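Local coordinates for ATP-binding protein (PDB 5UKV), which probably acts as a sensor histidine kinase that phosphorylates a histidine of its own dimerization domain, the part in this crystal, at the expense of ATP, at residues A[24-35]-A[53-64]. The protein carries 1 engineered substitution. Residues are numbered along the deposited sequence; the frame is centred on the assembly and turned at random.
Sequences ELRTPLTTIRGF and RIESEASRMGLL
Met61, present as selenomethionine, enters helix 24-35 as a knob among Leu25, Pro28, Leu29 and Ile32. Met61 CG lies 3.5 Å from Pro28 CG; bending at chi3 (80°) brings Met61 CE within 3.9 Å of Leu29 CG, while Met61 SE meets Ile32 CD1 at 4.0 Å. Ile32 returns the knob among Ile54, Glu57, Ala58 and Met61. Its CG1, anti to the carbonyl carbon (chi1 -65°), runs over Glu57 CB, and its CG2 faces Ile54 CG2. Toward the N-terminal end of 24-35, Leu25 and Leu64 lie alongside one another, pointing opposite ways, Leu25 CD2 3.8 Å from Leu64 CB.

Beside this core, Glu57 curls back at chi2, its OE1 3.4 Å from Pro28 CB. In salt bridges within helix 53-64, Arg60 NE binds Glu57 OE1 at 2.9 Å, on the syn side but 22° out of the carboxylate plane, and Arg53 NH1 meets Glu57 OE2 nearly along its C-O axis. The antiparallel helices form the hairpin of the dimerization and histidine phosphotransfer (DHp) domain, paired in a four-helix bundle with the second subunit, whose Gly62 packs on Leu29. Interlocked apolar side chains thus join the helices, while arginines one turn before and after Glu57 probably stabilise its ionised form.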
ATOM      1  N   GLU A  24      -6.529   5.253  -2.044  1.00 22.27           N
ATOM      2  CA  GLU A  24      -5.571   6.295  -1.780  1.00 25.44           C
ATOM      3  C   GLU A  24      -4.108   5.831  -1.883  1.00 25.31           C
ATOM      4  O   GLU A  24      -3.204   6.568  -2.351  1.00 24.87           O
ATOM      5  CB  GLU A  24      -5.817   6.842  -0.337  1.00 27.95           C
ATOM      6  CG  GLU A  24      -7.015   7.824  -0.165  1.00 31.43           C
ATOM      7  CD  GLU A  24      -7.370   8.090   1.288  1.00 36.46           C
ATOM      8  OE1 GLU A  24      -6.621   7.620   2.214  1.00 42.03           O
ATOM      9  OE2 GLU A  24      -8.497   8.636   1.525  1.00 44.64           O
ATOM     10  N   LEU A  25      -3.876   4.575  -1.516  1.00 22.86           N
ATOM     11  CA  LEU A  25      -2.555   3.948  -1.719  1.00 22.60           C
ATOM     12  C   LEU A  25      -2.263   3.669  -3.142  1.00 25.52           C
ATOM     13  O   LEU A  25      -1.134   3.737  -3.580  1.00 27.68           O
ATOM     14  CB  LEU A  25      -2.453   2.623  -0.896  1.00 23.11           C
ATOM     15  CG  LEU A  25      -2.498   2.773   0.599  1.00 25.15           C
ATOM     16  CD1 LEU A  25      -2.748   1.395   1.222  1.00 25.77           C
ATOM     17  CD2 LEU A  25      -1.165   3.451   1.040  1.00 26.69           C
ATOM     18  N   ARG A  26      -3.281   3.320  -3.879  1.00 26.00           N
ATOM     19  CA  ARG A  26      -3.119   2.969  -5.247  1.00 30.86           C
ATOM     20  C   ARG A  26      -2.568   4.043  -6.130  1.00 30.24           C
ATOM     21  O   ARG A  26      -1.849   3.766  -7.020  1.00 28.32           O
ATOM     22  CB  ARG A  26      -4.431   2.520  -5.814  1.00 33.62           C
ATOM     23  CG  ARG A  26      -4.252   1.262  -6.567  1.00 41.03           C
ATOM     24  CD  ARG A  26      -5.268   1.157  -7.644  1.00 45.48           C
ATOM     25  NE  ARG A  26      -6.139   0.049  -7.421  1.00 55.13           N
ATOM     26  CZ  ARG A  26      -6.887  -0.445  -8.390  1.00 68.84           C
ATOM     27  NH1 ARG A  26      -7.700  -1.466  -8.178  1.00 76.94           N
ATOM     28  NH2 ARG A  26      -6.830   0.110  -9.582  1.00 68.44           N
ATOM     29  N   THR A  27      -2.950   5.268  -5.873  1.00 30.91           N
ATOM     30  CA  THR A  27      -2.532   6.337  -6.669  1.00 34.84           C
ATOM     31  C   THR A  27      -1.008   6.597  -6.633  1.00 34.16           C
ATOM     32  O   THR A  27      -0.396   6.555  -7.654  1.00 34.93           O
ATOM     33  CB  THR A  27      -3.332   7.568  -6.292  1.00 39.50           C
ATOM     34  OG1 THR A  27      -4.727   7.234  -6.372  1.00 35.84           O
ATOM     35  CG2 THR A  27      -2.988   8.729  -7.165  1.00 40.68           C
ATOM     36  N   PRO A  28      -0.421   6.919  -5.489  1.00 29.82           N
ATOM     37  CA  PRO A  28       1.052   6.952  -5.512  1.00 29.89           C
ATOM     38  C   PRO A  28       1.768   5.640  -6.030  1.00 29.05           C
ATOM     39  O   PRO A  28       2.802   5.703  -6.725  1.00 29.15           O
ATOM     40  CB  PRO A  28       1.391   7.320  -4.079  1.00 30.73           C
ATOM     41  CG  PRO A  28       0.253   6.852  -3.262  1.00 29.97           C
ATOM     42  CD  PRO A  28      -0.931   7.013  -4.124  1.00 30.40           C
ATOM     43  N   LEU A  29       1.230   4.464  -5.780  1.00 26.85           N
ATOM     44  CA  LEU A  29       1.816   3.274  -6.327  1.00 26.60           C
ATOM     45  C   LEU A  29       1.922   3.192  -7.831  1.00 27.67           C
ATOM     46  O   LEU A  29       2.861   2.564  -8.387  1.00 27.22           O
ATOM     47  CB  LEU A  29       0.984   1.997  -5.982  1.00 29.20           C
ATOM     48  CG  LEU A  29       1.549   0.953  -5.155  1.00 36.88           C
ATOM     49  CD1 LEU A  29       0.580  -0.210  -4.815  1.00 36.69           C
ATOM     50  CD2 LEU A  29       2.952   0.553  -5.641  1.00 37.63           C
ATOM     51  N   THR A  30       0.832   3.571  -8.501  1.00 32.36           N
ATOM     52  CA  THR A  30       0.788   3.598  -9.992  1.00 31.84           C
ATOM     53  C   THR A  30       1.812   4.561 -10.556  1.00 28.37           C
ATOM     54  O   THR A  30       2.451   4.230 -11.521  1.00 28.99           O
ATOM     55  CB  THR A  30      -0.668   3.912 -10.482  1.00 39.06           C
ATOM     56  OG1 THR A  30      -1.500   2.799 -10.131  1.00 40.01           O
ATOM     57  CG2 THR A  30      -0.688   3.917 -12.008  1.00 39.67           C
ATOM     58  N   THR A  31       2.049   5.710  -9.932  1.00 26.65           N
ATOM     59  CA  THR A  31       3.235   6.497 -10.188  1.00 27.65           C
ATOM     60  C   THR A  31       4.644   5.808 -10.096  1.00 26.79           C
ATOM     61  O   THR A  31       5.419   5.892 -11.016  1.00 25.39           O
ATOM     62  CB  THR A  31       3.235   7.765  -9.384  1.00 33.33           C
ATOM     63  OG1 THR A  31       2.091   8.553  -9.789  1.00 41.94           O
ATOM     64  CG2 THR A  31       4.419   8.645  -9.696  1.00 35.55           C
ATOM     65  N   ILE A  32       4.961   5.202  -8.939  1.00 23.55           N
ATOM     66  CA  ILE A  32       6.159   4.486  -8.777  1.00 23.33           C
ATOM     67  C   ILE A  32       6.302   3.441  -9.888  1.00 24.51           C
ATOM     68  O   ILE A  32       7.355   3.335 -10.567  1.00 26.14           O
ATOM     69  CB  ILE A  32       6.206   3.870  -7.383  1.00 21.80           C
ATOM     70  CG1 ILE A  32       6.270   4.908  -6.274  1.00 22.49           C
ATOM     71  CG2 ILE A  32       7.394   2.939  -7.317  1.00 22.64           C
ATOM     72  CD1 ILE A  32       5.698   4.538  -4.907  1.00 24.44           C
ATOM     73  N   ARG A  33       5.261   2.667 -10.122  1.00 23.47           N
ATOM     74  CA  ARG A  33       5.306   1.657 -11.157  1.00 24.77           C
ATOM     75  C   ARG A  33       5.488   2.205 -12.561  1.00 24.63           C
ATOM     76  O   ARG A  33       6.284   1.725 -13.277  1.00 25.59           O
ATOM     77  CB  ARG A  33       4.066   0.807 -11.135  1.00 31.42           C
ATOM     78  CG  ARG A  33       4.027  -0.206 -10.032  1.00 40.49           C
ATOM     79  CD  ARG A  33       2.772  -1.025 -10.090  1.00 47.13           C
ATOM     80  NE  ARG A  33       3.018  -2.250 -10.806  1.00 58.57           N
ATOM     81  CZ  ARG A  33       2.207  -3.287 -10.737  1.00 62.41           C
ATOM     82  NH1 ARG A  33       1.118  -3.177 -10.002  1.00 57.11           N
ATOM     83  NH2 ARG A  33       2.484  -4.406 -11.383  1.00 69.42           N
ATOM     84  N   GLY A  34       4.761   3.247 -12.889  1.00 24.15           N
ATOM     85  CA  GLY A  34       4.847   3.841 -14.138  1.00 22.50           C
ATOM     86  C   GLY A  34       6.214   4.382 -14.414  1.00 20.48           C
ATOM     87  O   GLY A  34       6.706   4.269 -15.507  1.00 21.22           O
ATOM     88  N   PHE A  35       6.805   5.017 -13.432  1.00 19.93           N
ATOM     89  CA  PHE A  35       8.140   5.597 -13.569  1.00 21.85           C
ATOM     90  C   PHE A  35       9.205   4.526 -13.745  1.00 23.67           C
ATOM     91  O   PHE A  35      10.138   4.663 -14.539  1.00 21.76           O
ATOM     92  CB  PHE A  35       8.466   6.588 -12.449  1.00 22.88           C
ATOM     93  CG  PHE A  35       7.897   7.943 -12.617  1.00 23.69           C
ATOM     94  CD1 PHE A  35       6.852   8.233 -13.493  1.00 27.76           C
ATOM     95  CD2 PHE A  35       8.494   9.043 -11.994  1.00 29.20           C
ATOM     96  CE1 PHE A  35       6.359   9.568 -13.638  1.00 28.42           C
ATOM     97  CE2 PHE A  35       7.980  10.378 -12.174  1.00 28.85           C
ATOM     98  CZ  PHE A  35       6.930  10.623 -13.012  1.00 27.03           C
ATOM     99  N   ARG A  53      11.001  11.450  -7.768  1.00 25.51           N
ATOM    100  CA  ARG A  53       9.568  11.325  -7.747  1.00 25.74           C
ATOM    101  C   ARG A  53       9.187  10.021  -7.076  1.00 24.54           C
ATOM    102  O   ARG A  53       8.274   9.987  -6.330  1.00 22.80           O
ATOM    103  CB  ARG A  53       8.957  11.408  -9.128  1.00 29.57           C
ATOM    104  CG  ARG A  53       7.456  11.129  -9.150  1.00 35.75           C
ATOM    105  CD  ARG A  53       6.651  12.014  -8.191  1.00 45.11           C
ATOM    106  NE  ARG A  53       6.890  13.419  -8.424  1.00 49.33           N
ATOM    107  CZ  ARG A  53       6.344  14.413  -7.756  1.00 54.62           C
ATOM    108  NH1 ARG A  53       5.504  14.176  -6.781  1.00 54.71           N
ATOM    109  NH2 ARG A  53       6.628  15.657  -8.090  1.00 52.44           N
ATOM    110  N   ILE A  54       9.897   8.961  -7.396  1.00 21.15           N
ATOM    111  CA  ILE A  54       9.652   7.699  -6.795  1.00 22.01           C
ATOM    112  C   ILE A  54       9.805   7.751  -5.299  1.00 22.45           C
ATOM    113  O   ILE A  54       8.946   7.268  -4.574  1.00 22.81           O
ATOM    114  CB  ILE A  54      10.493   6.563  -7.395  1.00 22.01           C
ATOM    115  CG1 ILE A  54       9.982   6.226  -8.795  1.00 21.61           C
ATOM    116  CG2 ILE A  54      10.513   5.373  -6.398  1.00 22.86           C
ATOM    117  CD1 ILE A  54      10.945   5.358  -9.637  1.00 23.38           C
ATOM    118  N   GLU A  55      10.844   8.396  -4.810  1.00 21.27           N
ATOM    119  CA  GLU A  55      11.082   8.545  -3.400  1.00 24.08           C
ATOM    120  C   GLU A  55       9.984   9.346  -2.715  1.00 26.34           C
ATOM    121  O   GLU A  55       9.556   9.031  -1.665  1.00 25.21           O
ATOM    122  CB  GLU A  55      12.432   9.205  -3.161  1.00 26.15           C
ATOM    123  CG  GLU A  55      13.599   8.291  -3.397  1.00 28.91           C
ATOM    124  CD  GLU A  55      14.968   8.959  -3.214  1.00 38.24           C
ATOM    125  OE1 GLU A  55      15.487   9.544  -4.153  1.00 39.24           O
ATOM    126  OE2 GLU A  55      15.525   8.879  -2.120  1.00 46.09           O
ATOM    127  N   SER A  56       9.542  10.385  -3.369  1.00 27.63           N
ATOM    128  CA  SER A  56       8.528  11.239  -2.868  1.00 28.79           C
ATOM    129  C   SER A  56       7.214  10.475  -2.698  1.00 27.69           C
ATOM    130  O   SER A  56       6.609  10.493  -1.669  1.00 28.79           O
ATOM    131  CB  SER A  56       8.390  12.376  -3.860  1.00 31.36           C
ATOM    132  OG  SER A  56       7.350  13.201  -3.534  1.00 41.77           O
ATOM    133  N   GLU A  57       6.856   9.714  -3.696  1.00 25.81           N
ATOM    134  CA  GLU A  57       5.596   8.912  -3.630  1.00 24.63           C
ATOM    135  C   GLU A  57       5.719   7.816  -2.568  1.00 25.10           C
ATOM    136  O   GLU A  57       4.752   7.588  -1.882  1.00 24.24           O
ATOM    137  CB  GLU A  57       5.187   8.408  -4.991  1.00 27.21           C
ATOM    138  CG  GLU A  57       4.866   9.514  -6.023  1.00 34.01           C
ATOM    139  CD  GLU A  57       3.939  10.583  -5.515  1.00 40.90           C
ATOM    140  OE1 GLU A  57       2.981  10.265  -4.798  1.00 38.75           O
ATOM    141  OE2 GLU A  57       4.232  11.766  -5.752  1.00 53.93           O
ATOM    142  N   ALA A  58       6.906   7.264  -2.343  1.00 22.54           N
ATOM    143  CA  ALA A  58       7.073   6.201  -1.405  1.00 25.23           C
ATOM    144  C   ALA A  58       6.899   6.799  -0.002  1.00 27.38           C
ATOM    145  O   ALA A  58       6.344   6.149   0.885  1.00 24.61           O
ATOM    146  CB  ALA A  58       8.405   5.486  -1.553  1.00 22.22           C
ATOM    147  N   SER A  59       7.467   7.977   0.212  1.00 26.07           N
ATOM    148  CA  SER A  59       7.331   8.642   1.495  1.00 28.61           C
ATOM    149  C   SER A  59       5.877   9.023   1.746  1.00 27.22           C
ATOM    150  O   SER A  59       5.380   8.809   2.808  1.00 26.70           O
ATOM    151  CB  SER A  59       8.302   9.802   1.687  1.00 33.69           C
ATOM    152  OG  SER A  59       7.952  10.842   0.883  1.00 40.92           O
ATOM    153  N   ARG A  60       5.197   9.537   0.737  1.00 26.65           N
ATOM    154  CA  ARG A  60       3.785   9.799   0.858  1.00 29.01           C
ATOM    155  C   ARG A  60       3.035   8.498   1.269  1.00 27.34           C
ATOM    156  O   ARG A  60       2.139   8.548   2.083  1.00 25.10           O
ATOM    157  CB  ARG A  60       3.157  10.345  -0.478  1.00 32.32           C
ATOM    158  CG  ARG A  60       1.669  10.688  -0.495  1.00 40.88           C
ATOM    159  CD  ARG A  60       1.084  10.921  -1.924  1.00 46.16           C
ATOM    160  NE  ARG A  60       1.907  11.888  -2.672  1.00 45.37           N
ATOM    161  CZ  ARG A  60       1.944  13.183  -2.422  1.00 51.58           C
ATOM    162  NH1 ARG A  60       1.186  13.691  -1.486  1.00 49.92           N
ATOM    163  NH2 ARG A  60       2.702  13.999  -3.145  1.00 53.32           N
HETATM  164  N   MSE A  61       3.272   7.375   0.621  1.00 24.45           N
HETATM  165  CA  MSE A  61       2.596   6.185   1.036  1.00 24.23           C
HETATM  166  C   MSE A  61       2.985   5.724   2.379  1.00 23.69           C
HETATM  167  O   MSE A  61       2.216   5.099   3.111  1.00 20.39           O
HETATM  168  CB  MSE A  61       3.025   4.952   0.131  1.00 23.65           C
HETATM  169  CG  MSE A  61       2.307   4.977  -1.136  1.00 25.43           C
HETATM  170 SE   MSE A  61       2.932   3.441  -2.306  1.00 30.36          SE
HETATM  171  CE  MSE A  61       1.852   2.157  -1.415  1.00 27.11           C
ATOM    172  N   GLY A  62       4.218   6.051   2.766  1.00 22.00           N
ATOM    173  CA  GLY A  62       4.633   5.688   4.066  1.00 22.55           C
ATOM    174  C   GLY A  62       3.816   6.310   5.157  1.00 22.94           C
ATOM    175  O   GLY A  62       3.476   5.693   6.189  1.00 23.62           O
ATOM    176  N   LEU A  63       3.524   7.563   4.968  1.00 22.45           N
ATOM    177  CA  LEU A  63       2.664   8.240   5.863  1.00 24.63           C
ATOM    178  C   LEU A  63       1.269   7.757   5.842  1.00 24.07           C
ATOM    179  O   LEU A  63       0.647   7.693   6.875  1.00 22.67           O
ATOM    180  CB  LEU A  63       2.673   9.699   5.518  1.00 27.74           C
ATOM    181  CG  LEU A  63       4.041  10.406   5.585  1.00 30.28           C
ATOM    182  CD1 LEU A  63       3.796  11.803   5.023  1.00 33.04           C
ATOM    183  CD2 LEU A  63       4.481  10.441   7.012  1.00 33.06           C
ATOM    184  N   LEU A  64       0.713   7.444   4.677  1.00 22.29           N
ATOM    185  CA  LEU A  64      -0.639   6.901   4.612  1.00 23.38           C
ATOM    186  C   LEU A  64      -0.633   5.585   5.413  1.00 23.02           C
ATOM    187  O   LEU A  64      -1.608   5.189   6.100  1.00 23.78           O
ATOM    188  CB  LEU A  64      -1.061   6.642   3.127  1.00 24.00           C
ATOM    189  CG  LEU A  64      -1.292   7.975   2.365  1.00 31.66           C
ATOM    190  CD1 LEU A  64      -1.229   7.842   0.831  1.00 33.22           C
ATOM    191  CD2 LEU A  64      -2.548   8.764   2.847  1.00 31.03           C
TER